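Local coordinates for protein putative phosphosugar isomerase (Clostridium difficile, PDB 3G68) that probably binds and isomerises a phosphorylated sugar through paired SIS domains, as in the isomerase part of glucosamine-6-phosphate synthase, at residues K202-N207 and T282-A287; I211-H216 and T259-D264; Y241-F246 and E268-K273. All blocks are in the same frame, centred on the assembly; numbering follows the deposited sequence. Where two conformers were deposited one is given.

Interaction 1: K202-N207 and T282-A287; sequences KEKLVN and TENVFA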
loop_
_atom_site.group_PDB
_atom_site.type_symbol
_atom_site.label_atom_id
_atom_site.label_comp_id
_atom_site.label_asym_id
_atom_site.label_seq_id
_atom_site.Cartn_x
_atom_site.Cartn_y
_atom_site.Cartn_z
ATOM N N LYS B 202 -45.428 -5.869 25.057
ATOM C CA LYS B 202 -46.633 -5.995 24.232
ATOM C C LYS B 202 -47.917 -6.233 25.032
ATOM O O LYS B 202 -48.935 -5.576 24.774
ATOM C CB LYS B 202 -46.476 -7.136 23.218
ATOM C CG LYS B 202 -47.607 -7.164 22.184
ATOM C CD LYS B 202 -47.471 -8.286 21.150
ATOM C CE LYS B 202 -46.409 -8.003 20.124
ATOM N NZ LYS B 202 -46.343 -9.104 19.095
ATOM N N GLU B 203 -47.861 -7.177 25.966
ATOM C CA GLU B 203 -49.033 -7.553 26.776
ATOM C C GLU B 203 -49.585 -6.353 27.568
ATOM O O GLU B 203 -50.771 -6.038 27.452
ATOM C CB GLU B 203 -48.711 -8.710 27.719
ATOM C CG GLU B 203 -49.889 -9.127 28.670
ATOM C CD GLU B 203 -49.593 -10.298 29.560
ATOM O OE1 GLU B 203 -48.411 -10.692 29.627
ATOM O OE2 GLU B 203 -50.535 -10.829 30.231
ATOM N N LYS B 204 -48.746 -5.716 28.382
ATOM C CA LYS B 204 -49.197 -4.528 29.134
ATOM C C LYS B 204 -49.705 -3.424 28.202
ATOM O O LYS B 204 -50.716 -2.765 28.507
ATOM C CB LYS B 204 -48.106 -3.986 30.058
ATOM C CG LYS B 204 -47.851 -4.830 31.296
ATOM C CD LYS B 204 -46.907 -4.117 32.237
ATOM C CE LYS B 204 -46.860 -4.818 33.604
ATOM N NZ LYS B 204 -46.294 -6.147 33.430
ATOM N N LEU B 205 -49.034 -3.185 27.065
ATOM C CA LEU B 205 -49.485 -2.124 26.163
ATOM C C LEU B 205 -50.860 -2.399 25.532
ATOM O O LEU B 205 -51.681 -1.495 25.449
ATOM C CB LEU B 205 -48.439 -1.795 25.089
ATOM C CG LEU B 205 -47.100 -1.274 25.633
ATOM C CD1 LEU B 205 -46.039 -1.176 24.533
ATOM C CD2 LEU B 205 -47.226 0.068 26.347
ATOM N N VAL B 206 -51.089 -3.635 25.080
ATOM C CA VAL B 206 -52.378 -4.074 24.517
ATOM C C VAL B 206 -53.487 -3.931 25.549
ATOM O O VAL B 206 -54.599 -3.575 25.192
ATOM C CB VAL B 206 -52.292 -5.540 23.936
ATOM C CG1 VAL B 206 -53.651 -6.181 23.676
ATOM C CG2 VAL B 206 -51.449 -5.553 22.674
ATOM N N ASN B 207 -53.178 -4.181 26.819
ATOM C CA ASN B 207 -54.164 -4.089 27.898
ATOM C C ASN B 207 -54.421 -2.689 28.457
ATOM O O ASN B 207 -55.227 -2.570 29.374
ATOM C CB ASN B 207 -53.738 -4.973 29.083
ATOM C CG ASN B 207 -53.850 -6.441 28.781
ATOM O OD1 ASN B 207 -54.591 -6.835 27.883
ATOM N ND2 ASN B 207 -53.128 -7.278 29.555
ATOM N N THR B 282 -49.019 1.136 40.790
ATOM C CA THR B 282 -49.279 0.460 39.513
ATOM C C THR B 282 -48.011 -0.181 38.968
ATOM O O THR B 282 -46.901 0.356 39.150
ATOM C CB THR B 282 -49.879 1.435 38.437
ATOM O OG1 THR B 282 -49.968 0.775 37.161
ATOM C CG2 THR B 282 -49.051 2.701 38.304
ATOM N N GLU B 283 -48.206 -1.332 38.323
ATOM C CA GLU B 283 -47.123 -2.088 37.706
ATOM C C GLU B 283 -46.886 -1.615 36.256
ATOM O O GLU B 283 -46.007 -2.137 35.549
ATOM C CB GLU B 283 -47.437 -3.598 37.787
ATOM C CG GLU B 283 -47.584 -4.085 39.244
ATOM C CD GLU B 283 -47.766 -5.589 39.402
ATOM O OE1 GLU B 283 -47.772 -6.061 40.577
ATOM O OE2 GLU B 283 -47.905 -6.294 38.385
ATOM N N ASN B 284 -47.652 -0.612 35.817
ATOM C CA ASN B 284 -47.583 -0.084 34.459
ATOM C C ASN B 284 -46.866 1.244 34.319
ATOM O O ASN B 284 -47.383 2.166 33.664
ATOM C CB ASN B 284 -49.026 0.021 33.922
ATOM C CG ASN B 284 -49.796 -1.249 34.138
ATOM O OD1 ASN B 284 -49.325 -2.332 33.792
ATOM N ND2 ASN B 284 -50.966 -1.138 34.761
ATOM N N VAL B 285 -45.674 1.354 34.927
ATOM C CA VAL B 285 -44.839 2.554 34.811
ATOM C C VAL B 285 -43.678 2.242 33.817
ATOM O O VAL B 285 -42.920 1.277 33.990
ATOM C CB VAL B 285 -44.305 3.083 36.158
ATOM C CG1 VAL B 285 -43.498 4.379 35.875
ATOM C CG2 VAL B 285 -45.467 3.377 37.147
ATOM N N PHE B 286 -43.558 3.048 32.773
ATOM C CA PHE B 286 -42.537 2.855 31.710
ATOM C C PHE B 286 -41.728 4.138 31.612
ATOM O O PHE B 286 -42.287 5.179 31.314
ATOM C CB PHE B 286 -43.201 2.577 30.345
ATOM C CG PHE B 286 -44.157 1.415 30.353
ATOM C CD1 PHE B 286 -43.719 0.125 30.042
ATOM C CD2 PHE B 286 -45.493 1.603 30.646
ATOM C CE1 PHE B 286 -44.583 -0.933 30.066
ATOM C CE2 PHE B 286 -46.373 0.516 30.665
ATOM C CZ PHE B 286 -45.916 -0.735 30.378
ATOM N N ALA B 287 -40.419 4.067 31.885
ATOM C CA ALA B 287 -39.547 5.247 31.793
ATOM C C ALA B 287 -38.729 5.203 30.517
ATOM O O ALA B 287 -38.216 4.175 30.150
ATOM C CB ALA B 287 -38.644 5.347 33.010
HETATM O O HOH W 1 -51.768 -3.313 31.759
HETATM O O HOH W 2 -46.507 -6.786 36.374
#

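Interaction 2: I211-H216 and T259-D264; sequences IRIIGH and TIFILD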
loop_
_atom_site.group_PDB
_atom_site.type_symbol
_atom_site.label_atom_id
_atom_site.label_comp_id
_atom_site.label_asym_id
_atom_site.label_seq_id
_atom_site.Cartn_x
_atom_site.Cartn_y
_atom_site.Cartn_z
ATOM N N ILE B 211 -54.041 6.133 30.245
ATOM C CA ILE B 211 -52.636 6.504 30.247
ATOM C C ILE B 211 -52.402 7.958 30.631
ATOM O O ILE B 211 -53.187 8.838 30.299
ATOM C CB ILE B 211 -52.039 6.308 28.817
ATOM C CG1 ILE B 211 -52.194 4.862 28.324
ATOM C CG2 ILE B 211 -50.542 6.707 28.786
ATOM C CD1 ILE B 211 -51.924 4.658 26.829
ATOM N N ARG B 212 -51.293 8.208 31.312
ATOM C CA ARG B 212 -50.828 9.548 31.590
ATOM C C ARG B 212 -49.343 9.594 31.198
ATOM O O ARG B 212 -48.644 8.612 31.357
ATOM C CB ARG B 212 -51.040 9.934 33.062
ATOM C CG ARG B 212 -52.499 10.114 33.376
ATOM C CD ARG B 212 -52.668 10.678 34.770
ATOM N NE ARG B 212 -54.075 10.829 35.092
ATOM C CZ ARG B 212 -54.836 9.870 35.579
ATOM N NH1 ARG B 212 -54.342 8.660 35.866
ATOM N NH2 ARG B 212 -56.121 10.121 35.811
ATOM N N ILE B 213 -48.904 10.682 30.590
ATOM C CA ILE B 213 -47.493 10.863 30.210
ATOM C C ILE B 213 -46.988 12.013 31.082
ATOM O O ILE B 213 -47.676 13.032 31.216
ATOM C CB ILE B 213 -47.306 11.223 28.721
ATOM C CG1 ILE B 213 -47.974 10.181 27.835
ATOM C CG2 ILE B 213 -45.799 11.335 28.375
ATOM C CD1 ILE B 213 -47.953 10.564 26.335
ATOM N N ILE B 214 -45.818 11.832 31.700
ATOM C CA ILE B 214 -45.199 12.875 32.519
ATOM C C ILE B 214 -43.884 13.248 31.835
ATOM O O ILE B 214 -43.029 12.364 31.617
ATOM C CB ILE B 214 -44.918 12.404 33.955
ATOM C CG1 ILE B 214 -46.178 11.810 34.590
ATOM C CG2 ILE B 214 -44.333 13.546 34.795
ATOM C CD1 ILE B 214 -45.956 11.279 35.969
ATOM N N GLY B 215 -43.753 14.522 31.451
ATOM C CA GLY B 215 -42.559 15.036 30.760
ATOM C C GLY B 215 -41.899 16.204 31.480
ATOM O O GLY B 215 -42.457 16.773 32.416
ATOM N N HIS B 216 -40.690 16.544 31.036
ATOM C CA HIS B 216 -39.991 17.729 31.502
ATOM C C HIS B 216 -40.528 18.944 30.717
ATOM O O HIS B 216 -40.985 18.786 29.585
ATOM C CB HIS B 216 -38.476 17.584 31.267
ATOM C CG HIS B 216 -37.666 18.716 31.826
ATOM N ND1 HIS B 216 -37.386 19.848 31.102
ATOM C CD2 HIS B 216 -37.103 18.900 33.043
ATOM C CE1 HIS B 216 -36.664 20.674 31.837
ATOM N NE2 HIS B 216 -36.478 20.124 33.020
ATOM N N THR B 259 -51.715 3.408 33.509
ATOM C CA THR B 259 -50.476 3.294 32.756
ATOM C C THR B 259 -49.838 4.676 32.746
ATOM O O THR B 259 -50.521 5.692 32.452
ATOM C CB THR B 259 -50.711 2.802 31.348
ATOM O OG1 THR B 259 -51.270 1.477 31.395
ATOM C CG2 THR B 259 -49.372 2.771 30.558
ATOM N N ILE B 260 -48.533 4.714 33.014
ATOM C CA ILE B 260 -47.769 5.980 33.032
ATOM C C ILE B 260 -46.473 5.837 32.258
ATOM O O ILE B 260 -45.718 4.875 32.437
ATOM C CB ILE B 260 -47.392 6.532 34.449
ATOM C CG1 ILE B 260 -48.588 6.553 35.391
ATOM C CG2 ILE B 260 -46.835 7.960 34.334
ATOM C CD1 ILE B 260 -48.883 5.238 35.977
ATOM N N PHE B 261 -46.249 6.806 31.357
ATOM C CA PHE B 261 -45.025 6.916 30.565
ATOM C C PHE B 261 -44.298 8.132 31.118
ATOM O O PHE B 261 -44.903 9.220 31.202
ATOM C CB PHE B 261 -45.297 7.120 29.088
ATOM C CG PHE B 261 -45.864 5.931 28.440
ATOM C CD1 PHE B 261 -45.030 4.879 28.070
ATOM C CD2 PHE B 261 -47.224 5.813 28.235
ATOM C CE1 PHE B 261 -45.530 3.741 27.490
ATOM C CE2 PHE B 261 -47.751 4.662 27.620
ATOM C CZ PHE B 261 -46.901 3.628 27.247
ATOM N N ILE B 262 -43.047 7.933 31.538
ATOM C CA ILE B 262 -42.201 9.027 32.029
ATOM C C ILE B 262 -41.113 9.296 30.979
ATOM O O ILE B 262 -40.306 8.423 30.661
ATOM C CB ILE B 262 -41.603 8.737 33.424
ATOM C CG1 ILE B 262 -42.767 8.542 34.437
ATOM C CG2 ILE B 262 -40.710 9.911 33.872
ATOM C CD1 ILE B 262 -42.372 8.409 35.919
ATOM N N LEU B 263 -41.141 10.505 30.429
ATOM C CA LEU B 263 -40.166 10.965 29.435
ATOM C C LEU B 263 -39.106 11.687 30.264
ATOM O O LEU B 263 -39.302 12.823 30.677
ATOM C CB LEU B 263 -40.857 11.895 28.439
ATOM C CG LEU B 263 -42.060 11.309 27.684
ATOM C CD1 LEU B 263 -42.593 12.358 26.657
ATOM C CD2 LEU B 263 -41.656 10.028 26.992
ATOM N N ASP B 264 -38.024 10.978 30.559
ATOM C CA ASP B 264 -36.982 11.444 31.469
ATOM C C ASP B 264 -35.813 12.092 30.713
ATOM O O ASP B 264 -34.944 11.411 30.155
ATOM C CB ASP B 264 -36.516 10.286 32.360
ATOM C CG ASP B 264 -35.370 10.680 33.297
ATOM O OD1 ASP B 264 -35.169 11.890 33.548
ATOM O OD2 ASP B 264 -34.668 9.766 33.767
HETATM O O HOH W 3 -52.587 6.821 34.237
#

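Interaction 3: Y241-F246 and E268-K273; sequences YEFEEF and EPRVTK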
loop_
_atom_site.group_PDB
_atom_site.type_symbol
_atom_site.label_atom_id
_atom_site.label_comp_id
_atom_site.label_asym_id
_atom_site.label_seq_id
_atom_site.Cartn_x
_atom_site.Cartn_y
_atom_site.Cartn_z
ATOM N N TYR B 241 -48.729 15.636 31.037
ATOM C CA TYR B 241 -48.465 16.613 32.102
ATOM C C TYR B 241 -46.990 16.932 32.212
ATOM O O TYR B 241 -46.144 16.047 32.028
ATOM C CB TYR B 241 -48.819 16.003 33.473
ATOM C CG TYR B 241 -50.250 15.538 33.595
ATOM C CD1 TYR B 241 -50.610 14.252 33.187
ATOM C CD2 TYR B 241 -51.232 16.364 34.080
ATOM C CE1 TYR B 241 -51.910 13.800 33.287
ATOM C CE2 TYR B 241 -52.571 15.918 34.176
ATOM C CZ TYR B 241 -52.889 14.628 33.762
ATOM O OH TYR B 241 -54.166 14.173 33.842
ATOM N N GLU B 242 -46.673 18.190 32.534
ATOM C CA GLU B 242 -45.290 18.531 32.921
ATOM C C GLU B 242 -45.102 17.956 34.359
ATOM O O GLU B 242 -46.073 17.799 35.115
ATOM C CB GLU B 242 -45.039 20.046 32.778
ATOM C CG GLU B 242 -43.645 20.577 33.234
ATOM C CD GLU B 242 -43.545 20.791 34.732
ATOM O OE1 GLU B 242 -44.580 21.073 35.354
ATOM O OE2 GLU B 242 -42.445 20.653 35.303
ATOM N N PHE B 243 -43.860 17.640 34.728
ATOM C CA PHE B 243 -43.514 16.991 36.000
ATOM C C PHE B 243 -44.066 17.681 37.250
ATOM O O PHE B 243 -44.732 17.057 38.084
ATOM C CB PHE B 243 -41.978 16.888 36.107
ATOM C CG PHE B 243 -41.495 15.994 37.191
ATOM C CD1 PHE B 243 -41.296 16.482 38.472
ATOM C CD2 PHE B 243 -41.224 14.662 36.942
ATOM C CE1 PHE B 243 -40.849 15.643 39.498
ATOM C CE2 PHE B 243 -40.757 13.826 37.969
ATOM C CZ PHE B 243 -40.580 14.331 39.246
ATOM N N GLU B 244 -43.768 18.967 37.375
ATOM C CA GLU B 244 -44.278 19.755 38.502
ATOM C C GLU B 244 -45.796 19.796 38.593
ATOM O O GLU B 244 -46.327 19.639 39.695
ATOM C CB GLU B 244 -43.721 21.173 38.521
ATOM C CG GLU B 244 -42.563 21.357 39.470
ATOM C CD GLU B 244 -42.964 21.247 40.908
ATOM O OE1 GLU B 244 -42.133 20.761 41.683
ATOM O OE2 GLU B 244 -44.102 21.608 41.277
ATOM N N GLU B 245 -46.476 20.013 37.467
ATOM C CA GLU B 245 -47.937 20.081 37.482
ATOM C C GLU B 245 -48.565 18.750 37.886
ATOM O O GLU B 245 -49.594 18.736 38.568
ATOM C CB GLU B 245 -48.547 20.600 36.174
ATOM C CG GLU B 245 -48.372 19.721 34.960
ATOM C CD GLU B 245 -49.414 19.926 33.868
ATOM O OE1 GLU B 245 -50.632 19.926 34.179
ATOM O OE2 GLU B 245 -48.998 20.008 32.689
ATOM N N PHE B 246 -47.931 17.635 37.520
ATOM C CA PHE B 246 -48.435 16.329 37.937
ATOM C C PHE B 246 -48.441 16.239 39.473
ATOM O O PHE B 246 -49.344 15.684 40.073
ATOM C CB PHE B 246 -47.592 15.207 37.344
ATOM C CG PHE B 246 -48.070 13.845 37.707
ATOM C CD1 PHE B 246 -47.622 13.221 38.867
ATOM C CD2 PHE B 246 -48.965 13.165 36.874
ATOM C CE1 PHE B 246 -48.047 11.956 39.184
ATOM C CE2 PHE B 246 -49.419 11.893 37.181
ATOM C CZ PHE B 246 -48.952 11.269 38.333
ATOM N N GLU B 268 -34.269 16.324 35.837
ATOM C CA GLU B 268 -35.119 16.293 37.026
ATOM C C GLU B 268 -34.628 15.269 38.046
ATOM O O GLU B 268 -34.894 14.081 37.899
ATOM C CB GLU B 268 -36.564 15.998 36.616
ATOM C CG GLU B 268 -37.535 15.894 37.797
ATOM C CD GLU B 268 -37.479 17.114 38.702
ATOM O OE1 GLU B 268 -37.974 18.186 38.284
ATOM O OE2 GLU B 268 -36.939 16.994 39.823
ATOM N N PRO B 269 -33.949 15.731 39.119
ATOM C CA PRO B 269 -33.421 14.753 40.072
ATOM C C PRO B 269 -34.468 13.934 40.834
ATOM O O PRO B 269 -34.139 12.856 41.305
ATOM C CB PRO B 269 -32.557 15.599 41.011
ATOM C CG PRO B 269 -33.103 16.950 40.902
ATOM C CD PRO B 269 -33.581 17.105 39.498
ATOM N N ARG B 270 -35.709 14.418 40.918
ATOM C CA ARG B 270 -36.783 13.684 41.590
ATOM C C ARG B 270 -37.423 12.533 40.767
ATOM O O ARG B 270 -38.283 11.839 41.287
ATOM C CB ARG B 270 -37.853 14.663 42.067
ATOM C CG ARG B 270 -37.360 15.644 43.148
ATOM C CD ARG B 270 -38.468 16.669 43.495
ATOM N NE ARG B 270 -38.705 17.545 42.347
ATOM C CZ ARG B 270 -39.722 18.395 42.207
ATOM N NH1 ARG B 270 -40.645 18.540 43.146
ATOM N NH2 ARG B 270 -39.797 19.110 41.084
ATOM N N VAL B 271 -36.985 12.295 39.525
ATOM C CA VAL B 271 -37.595 11.247 38.687
ATOM C C VAL B 271 -37.527 9.861 39.309
ATOM O O VAL B 271 -38.500 9.116 39.241
ATOM C CB VAL B 271 -37.022 11.195 37.236
ATOM C CG1 VAL B 271 -37.545 9.990 36.499
ATOM C CG2 VAL B 271 -37.408 12.434 36.478
ATOM N N THR B 272 -36.402 9.508 39.923
ATOM C CA THR B 272 -36.276 8.188 40.559
ATOM C C THR B 272 -37.310 8.017 41.648
ATOM O O THR B 272 -37.951 6.964 41.717
ATOM C CB THR B 272 -34.889 7.963 41.167
ATOM O OG1 THR B 272 -33.921 8.106 40.132
ATOM C CG2 THR B 272 -34.784 6.561 41.782
ATOM N N LYS B 273 -37.458 9.032 42.509
ATOM C CA LYS B 273 -38.475 8.999 43.571
ATOM C C LYS B 273 -39.902 8.949 42.999
ATOM O O LYS B 273 -40.753 8.255 43.541
ATOM C CB LYS B 273 -38.328 10.193 44.550
ATOM C CG LYS B 273 -37.028 10.169 45.374
ATOM C CD LYS B 273 -36.857 11.392 46.282
#

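Interaction 1: K202-N207 and T282-A287
Lys-204 lays its aliphatic chain across residues 283-286, touching Phe-286 near its root and Asn-284 and Glu-283 further out. CB meets the edge of the Phe-286 ring, near its plane, 3.9 Å from CZ. Beyond it, CD lies 3.4 Å from Asn-284 OD1, and CE is equally close to the backbone O of Glu-283, which takes a hydrogen bond from Lys-297 NZ. A bend at the last torsion (chi4 65°) places NZ where it gives a 3.0 Å hydrogen bond to a water. That water also lies near Glu-283 OE2, but the distance is too short for a normal bond and Glu-283 has a second conformer, so this bridge is doubtful; a second water links Lys-204 O and Asn-284 OD1 weakly. Leu-205 adds CD2, approaching Phe-286 CZ obliquely at 4.3 Å. No direct hydrogen bond joins the segments. Asn-284 is steadied from its own side: its N closes an ST turn onto Thr-282 OG1, and ND2 binds Ser-258 O. The axes of 202-206 and 284-287 run at 116° to each other, while Phe-286 also touches Trp-197 of helix 187-200 and the ring of Phe-261 on the adjoining strand 258-264.

Interaction 2: I211-H216 and T259-D264
A chi1 of -58° sets CG1 of Ile-211 beside its backbone N, leaving the CG2 branch anti to N, and chi1 -70° sets CG of Phe-261 anti to its carbonyl carbon; together they bring the Ile-211 CG2 methyl to the ring edge, near its plane, 3.5 Å from CD2. The CG1 branch of Ile-211 lies alongside Thr-259, nearest its CB. Further along this face, CG2 of Ile-213 packs against Leu-263 CD1 at 3.8 Å. The other face carries Ile-214 beside Ile-260, with Ile-214 CD1 3.8 Å from Ile-260 CG2, and there Ile-262 CG1 approaches Ile-214 CB at 4.4 Å.

Between these layers run two parallel strands in register, pairing Ile-211 with Thr-259 through Ile-214 with Ile-262. Arg-212 gives its N to Thr-259 O and takes Phe-261 N on its O (3.0 Å); Ile-214 does likewise with Phe-261 O (2.8 Å) and Leu-263 N. Both residues are therefore gripped on N and O by the same neighbouring strand. These are the first and third strands of a parallel sheet of order 2-1-3-4-5, consistent with the second SIS domain of a double-SIS protein. Helix 220-234 covers the face of Ile-213 and Leu-263, helix 271-279 that of Ile-214 and Ile-262.

Thr-259 O also accepts from a water that is weakly bound to Arg-212 NH1. Past Ile-214 the pairing lapses: His-216 N stays 4.0 Å from Leu-263 O and is buried without a partner, while its ND1 is bonded to Asp-218 N.

Interaction 3: Y241-F246 and E268-K273
One face of the Phe-243 ring is covered by Glu-268, whose CG sits over the ring centre, 3.6 Å from the centroid, as a CH-pi contact. The bend at chi2 (53°) carries CD out over the CD1-CE1 rim, with the carboxylate nearly parallel to the ring (planes 10° apart). Arg-270 CB and Val-271 CG2 approach the same ring obliquely. The Arg-270 guanidinium, tilted 54° from the ring, has Phe-243 CE1 over one face. Its edges belong to the acids: NH1 and NH2 both grip a single oxygen of Glu-244, OE1, at 3.0 and 2.9 Å and nearly in the guanidinium plane, while NE reaches Glu-268 OE2 at 3.1 Å from above the carboxylate. That oxygen also caps the turn into helix 271-279, taking Arg-270 N on its anti lone pair. On the other segment, Glu-242 is the N-cap of helix 243-250, pairing with Glu-245 in a capping box around Phe-243 and Glu-244. The starts of two helices are thereby joined by the ring-on-glutamate stack and a salt-bridge network of Glu-244, Glu-268 and Arg-270. Sharing one cation probably offsets the repulsion between Glu-244 and Glu-268, and the bonds on two edges of the guanidinium probably limit its rotation.

How the interactions relate
All three contacts reach the same parallel sheet, with interaction 2 in its middle. Interaction 1 lies about 12 Å from it, centre to centre, and is stitched on by Phe-286, whose N meets Ile-260 O at 2.8 Å and whose O meets Ile-262 N at 2.9 Å. Interaction 3, about 9 Å away on the same basis, is reached through the outermost strand 238-242, next to 210-215: Tyr-241 N lies 2.8 Å from Ile-213 O, and Phe-246 CD2 packs on Ile-214 CD1 at 3.7 Å. Interactions 1 and 3 do not touch; their nearest atoms are about 6 Å apart. Interaction 1 packs near the strand starts, interaction 3 near their C-terminal ends, the side where alpha/beta sheets commonly hold ligands.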